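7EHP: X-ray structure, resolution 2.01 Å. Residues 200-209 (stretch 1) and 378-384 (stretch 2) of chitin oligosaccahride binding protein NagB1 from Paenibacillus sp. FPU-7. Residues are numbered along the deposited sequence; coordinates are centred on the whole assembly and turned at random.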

ATOM      1  N   VAL A 200      12.580  18.317  -3.347  1.00 21.94           N
ATOM      2  CA  VAL A 200      12.474  16.960  -2.803  1.00 20.55           C
ATOM      3  C   VAL A 200      12.991  16.940  -1.369  1.00 25.60           C
ATOM      4  O   VAL A 200      12.292  16.506  -0.443  1.00 18.36           O
ATOM      5  CB  VAL A 200      13.227  15.953  -3.691  1.00 16.01           C
ATOM      6  CG1 VAL A 200      13.357  14.591  -2.977  1.00 13.27           C
ATOM      7  CG2 VAL A 200      12.521  15.790  -5.003  1.00 15.51           C
ATOM      8  N   ALA A 201      14.206  17.479  -1.162  1.00 22.55           N
ATOM      9  CA  ALA A 201      14.848  17.484   0.155  1.00 18.42           C
ATOM     10  C   ALA A 201      14.005  18.171   1.218  1.00 18.80           C
ATOM     11  O   ALA A 201      14.110  17.829   2.400  1.00 20.35           O
ATOM     12  CB  ALA A 201      16.220  18.170   0.065  1.00 21.00           C
ATOM     13  N   ASP A 202      13.195  19.163   0.839  1.00 19.69           N
ATOM     14  CA  ASP A 202      12.338  19.818   1.827  1.00 24.84           C
ATOM     15  C   ASP A 202      11.438  18.802   2.539  1.00 23.06           C
ATOM     16  O   ASP A 202      11.267  18.847   3.766  1.00 14.31           O
ATOM     17  CB  ASP A 202      11.512  20.917   1.139  1.00 18.39           C
ATOM     18  CG  ASP A 202      10.846  21.868   2.128  1.00 36.02           C
ATOM     19  OD1 ASP A 202      11.560  22.756   2.635  1.00 32.90           O
ATOM     20  OD2 ASP A 202       9.608  21.775   2.367  1.00 32.60           O
ATOM     21  N   GLY A 203      10.855  17.871   1.781  1.00 19.47           N
ATOM     22  CA  GLY A 203       9.998  16.868   2.394  1.00 16.84           C
ATOM     23  C   GLY A 203      10.761  15.894   3.271  1.00 13.83           C
ATOM     24  O   GLY A 203      10.251  15.458   4.302  1.00 15.39           O
ATOM     25  N   PHE A 204      11.981  15.520   2.861  1.00 15.52           N
ATOM     26  CA  PHE A 204      12.836  14.693   3.713  1.00 19.25           C
ATOM     27  C   PHE A 204      13.178  15.417   5.010  1.00 19.08           C
ATOM     28  O   PHE A 204      13.191  14.805   6.091  1.00 19.57           O
ATOM     29  CB  PHE A 204      14.125  14.300   2.971  1.00 16.24           C
ATOM     30  CG  PHE A 204      13.966  13.092   2.053  1.00 17.31           C
ATOM     31  CD1 PHE A 204      13.322  13.206   0.829  1.00 15.08           C
ATOM     32  CD2 PHE A 204      14.467  11.847   2.423  1.00 15.92           C
ATOM     33  CE1 PHE A 204      13.169  12.096  -0.017  1.00 15.84           C
ATOM     34  CE2 PHE A 204      14.319  10.732   1.599  1.00 17.94           C
ATOM     35  CZ  PHE A 204      13.675  10.850   0.367  1.00 11.09           C
ATOM     36  N   LYS A 205      13.457  16.725   4.930  1.00 16.62           N
ATOM     37  CA  LYS A 205      13.811  17.468   6.143  1.00 19.36           C
ATOM     38  C   LYS A 205      12.610  17.619   7.059  1.00 17.25           C
ATOM     39  O   LYS A 205      12.762  17.663   8.292  1.00 14.54           O
ATOM     40  CB  LYS A 205      14.401  18.840   5.781  1.00 16.27           C
ATOM     41  CG  LYS A 205      15.803  18.759   5.180  1.00 18.91           C
ATOM     42  CD  LYS A 205      16.410  20.141   4.949  1.00 24.82           C
ATOM     43  CE  LYS A 205      15.938  20.730   3.632  1.00 28.28           C
ATOM     44  NZ  LYS A 205      16.980  21.594   3.029  1.00 34.38           N
ATOM     45  N   ARG A 206      11.408  17.669   6.478  1.00 17.96           N
ATOM     46  CA  ARG A 206      10.196  17.726   7.291  1.00 21.66           C
ATOM     47  C   ARG A 206       9.987  16.422   8.029  1.00 16.00           C
ATOM     48  O   ARG A 206       9.553  16.413   9.181  1.00 16.82           O
ATOM     49  CB  ARG A 206       8.984  18.026   6.411  1.00 18.97           C
ATOM     50  CG  ARG A 206       8.871  19.493   6.043  1.00 20.69           C
ATOM     51  CD  ARG A 206       7.789  19.711   5.008  1.00 25.31           C
ATOM     52  NE  ARG A 206       7.820  21.077   4.495  1.00 31.40           N
ATOM     53  CZ  ARG A 206       7.341  22.127   5.152  1.00 32.49           C
ATOM     54  NH1 ARG A 206       6.793  21.968   6.358  1.00 30.10           N
ATOM     55  NH2 ARG A 206       7.415  23.336   4.604  1.00 30.34           N
ATOM     56  N   TYR A 207      10.231  15.314   7.341  1.00 21.88           N
ATOM     57  CA  TYR A 207      10.177  14.002   7.960  1.00 20.23           C
ATOM     58  C   TYR A 207      11.182  13.913   9.100  1.00 14.25           C
ATOM     59  O   TYR A 207      10.855  13.442  10.198  1.00 17.46           O
ATOM     60  CB  TYR A 207      10.461  12.960   6.879  1.00 15.32           C
ATOM     61  CG  TYR A 207      10.327  11.501   7.269  1.00 14.10           C
ATOM     62  CD1 TYR A 207      11.323  10.845   8.004  1.00 16.33           C
ATOM     63  CD2 TYR A 207       9.234  10.754   6.835  1.00 17.13           C
ATOM     64  CE1 TYR A 207      11.203   9.481   8.324  1.00 16.23           C
ATOM     65  CE2 TYR A 207       9.108   9.404   7.140  1.00 16.38           C
ATOM     66  CZ  TYR A 207      10.080   8.770   7.874  1.00 15.94           C
ATOM     67  OH  TYR A 207       9.914   7.415   8.150  1.00 20.17           O
ATOM     68  N   ASP A 208      12.422  14.355   8.843  1.00 16.37           N
ATOM     69  CA  ASP A 208      13.463  14.360   9.869  1.00 16.84           C
ATOM     70  C   ASP A 208      13.068  15.225  11.064  1.00 18.71           C
ATOM     71  O   ASP A 208      13.393  14.899  12.211  1.00 18.35           O
ATOM     72  CB  ASP A 208      14.783  14.849   9.263  1.00 17.21           C
ATOM     73  CG  ASP A 208      16.013  14.378  10.043  1.00 22.62           C
ATOM     74  OD1 ASP A 208      15.950  13.344  10.745  1.00 20.87           O
ATOM     75  OD2 ASP A 208      17.055  15.048   9.941  1.00 24.82           O
ATOM     76  N   THR A 209      12.362  16.338  10.816  1.00 16.23           N
ATOM     77  CA  THR A 209      11.870  17.159  11.922  1.00 19.34           C
ATOM     78  C   THR A 209      10.940  16.344  12.815  1.00 16.86           C
ATOM     79  O   THR A 209      11.009  16.423  14.042  1.00 13.24           O
ATOM     80  CB  THR A 209      11.166  18.419  11.376  1.00 20.10           C
ATOM     81  OG1 THR A 209      12.134  19.363  10.885  1.00 18.49           O
ATOM     82  CG2 THR A 209      10.322  19.100  12.450  1.00 16.47           C
ATOM     83  N   THR A 378      22.705  11.509   7.712  1.00 16.18           N
ATOM     84  CA  THR A 378      22.002  12.774   7.567  1.00 18.62           C
ATOM     85  C   THR A 378      21.117  12.737   6.322  1.00 20.00           C
ATOM     86  O   THR A 378      21.249  11.862   5.459  1.00 15.25           O
ATOM     87  CB  THR A 378      22.988  13.947   7.487  1.00 21.49           C
ATOM     88  OG1 THR A 378      23.691  13.912   6.237  1.00 18.29           O
ATOM     89  CG2 THR A 378      24.000  13.869   8.637  1.00 20.09           C
ATOM     90  N   VAL A 379      20.180  13.689   6.255  1.00 21.48           N
ATOM     91  CA  VAL A 379      19.367  13.847   5.051  1.00 21.97           C
ATOM     92  C   VAL A 379      20.256  13.997   3.825  1.00 19.26           C
ATOM     93  O   VAL A 379      19.991  13.398   2.775  1.00 20.70           O
ATOM     94  CB  VAL A 379      18.400  15.039   5.206  1.00 19.54           C
ATOM     95  CG1 VAL A 379      17.846  15.460   3.861  1.00 21.27           C
ATOM     96  CG2 VAL A 379      17.264  14.668   6.143  1.00 19.53           C
ATOM     97  N   GLU A 380      21.329  14.787   3.940  1.00 20.03           N
ATOM     98  CA  GLU A 380      22.247  14.990   2.813  1.00 19.22           C
ATOM     99  C   GLU A 380      22.818  13.671   2.317  1.00 21.04           C
ATOM    100  O   GLU A 380      22.874  13.419   1.105  1.00 17.24           O
ATOM    101  CB  GLU A 380      23.400  15.929   3.219  1.00 23.61           C
ATOM    102  CG  GLU A 380      24.435  16.130   2.106  1.00 22.81           C
ATOM    103  CD  GLU A 380      25.408  17.297   2.376  1.00 29.09           C
ATOM    104  OE1 GLU A 380      25.381  17.882   3.475  1.00 25.07           O
ATOM    105  OE2 GLU A 380      26.188  17.642   1.473  1.00 31.31           O
ATOM    106  N   GLN A 381      23.301  12.839   3.245  1.00 15.82           N
ATOM    107  CA  GLN A 381      23.831  11.533   2.868  1.00 18.65           C
ATOM    108  C   GLN A 381      22.757  10.675   2.206  1.00 21.01           C
ATOM    109  O   GLN A 381      23.027   9.982   1.220  1.00 21.66           O
ATOM    110  CB  GLN A 381      24.395  10.827   4.097  1.00 14.16           C
ATOM    111  CG  GLN A 381      25.592  11.567   4.752  1.00 17.32           C
ATOM    112  CD  GLN A 381      26.040  10.913   6.046  1.00 22.79           C
ATOM    113  OE1 GLN A 381      25.228  10.626   6.916  1.00 18.76           O
ATOM    114  NE2 GLN A 381      27.340  10.674   6.176  1.00 27.82           N
ATOM    115  N   VAL A 382      21.533  10.710   2.732  1.00 20.76           N
ATOM    116  CA  VAL A 382      20.457   9.913   2.150  1.00 21.68           C
ATOM    117  C   VAL A 382      20.257  10.269   0.677  1.00 16.36           C
ATOM    118  O   VAL A 382      20.325   9.401  -0.205  1.00 16.23           O
ATOM    119  CB  VAL A 382      19.162  10.094   2.960  1.00 19.93           C
ATOM    120  CG1 VAL A 382      17.965   9.534   2.170  1.00 14.03           C
ATOM    121  CG2 VAL A 382      19.292   9.389   4.306  1.00 16.56           C
ATOM    122  N   LEU A 383      20.041  11.559   0.389  1.00 16.25           N
ATOM    123  CA  LEU A 383      19.713  11.976  -0.973  1.00 17.21           C
ATOM    124  C   LEU A 383      20.891  11.782  -1.926  1.00 20.34           C
ATOM    125  O   LEU A 383      20.704  11.371  -3.078  1.00 19.19           O
ATOM    126  CB  LEU A 383      19.233  13.427  -0.953  1.00 14.50           C
ATOM    127  CG  LEU A 383      18.015  13.559  -0.039  1.00 17.74           C
ATOM    128  CD1 LEU A 383      17.580  14.966   0.050  1.00 17.32           C
ATOM    129  CD2 LEU A 383      16.847  12.714  -0.566  1.00 21.39           C
ATOM    130  N   ASP A 384      22.113  12.055  -1.461  1.00 17.43           N
ATOM    131  CA  ASP A 384      23.303  11.747  -2.256  1.00 17.67           C
ATOM    132  C   ASP A 384      23.296  10.291  -2.714  1.00 21.58           C
ATOM    133  O   ASP A 384      23.546   9.984  -3.887  1.00 17.52           O
ATOM    134  CB  ASP A 384      24.558  12.018  -1.427  1.00 18.16           C
ATOM    135  CG  ASP A 384      24.930  13.482  -1.366  1.00 22.18           C
ATOM    136  OD1 ASP A 384      24.319  14.306  -2.077  1.00 22.96           O
ATOM    137  OD2 ASP A 384      25.832  13.804  -0.568  1.00 22.76           O
TER
HETATM  138  O   HOH W   1      19.810  14.997   8.919  1.00 29.60           O

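The contact between these two stretches is a small apolar packing of one helix against the first turns of another, made by side-chain packing, without direct hydrogen bonds, with a single water joining the two at its polar margin. It illustrates a general principle: segments far apart in sequence, here with touching residues at least 171 positions apart, can meet through a few aliphatic and aromatic groups. The helix axes approach to 10.5 Å and run at 136° to each other, closer to antiparallel than to parallel, and the two segments together bury 305 Å².

Phe204 is the hub of the first helix. Its CA-to-CB bond points toward the second stretch, and its ring receives the methyl CD2 of Leu383 almost squarely over one face: CD2 of Leu383 lies 3.6 Å from the centroid of the Phe204 ring and 4° off the ring normal. This is a CH-pi contact, in which a weakly polarised methyl group meets the electron-rich face of an aromatic ring. Val382 approaches the same ring obliquely, with its CG1 3.9 Å from CE2 of Phe204, while nearer the backbone CB of Phe204 packs 4.0 Å from CG1 of Val379. One aromatic residue thus meets three aliphatic ones.

Leu383 also shows how a branched side chain can serve two neighbours. With CD2 over the phenylalanine ring, its other methyl, CD1, comes within 3.5 Å of CB of Ala201. The alanine lies one helical turn before Phe204, so the leucine spans successive turns of the first helix.

Val379, in the first turn of its helix, has the largest area covered by the opposing stretch, 86 Å². Its methyls reach beyond Phe204: CG1 lies 4.1 Å from CG of Lys205, a contact with the aliphatic part of the lysine, and CG2 lies 3.8 Å from OD2 of Asp208.

The first amides of a helix lack partners in a preceding turn, and the N of Val379 finds one in a water 3.0 Å away. That water in turn donates to OD2 of Asp208, at 2.9 Å, linking a carboxylate of one helix to the start of the other. Thr378 caps the same helix start, its OG1 accepting from N of Gln381 at 3.2 Å; a separate hydrogen bond runs from N of Thr378 to OE1 of Gln381 at 2.8 Å. These two bonds lie within the second stretch and take no part in the cross-helix contact.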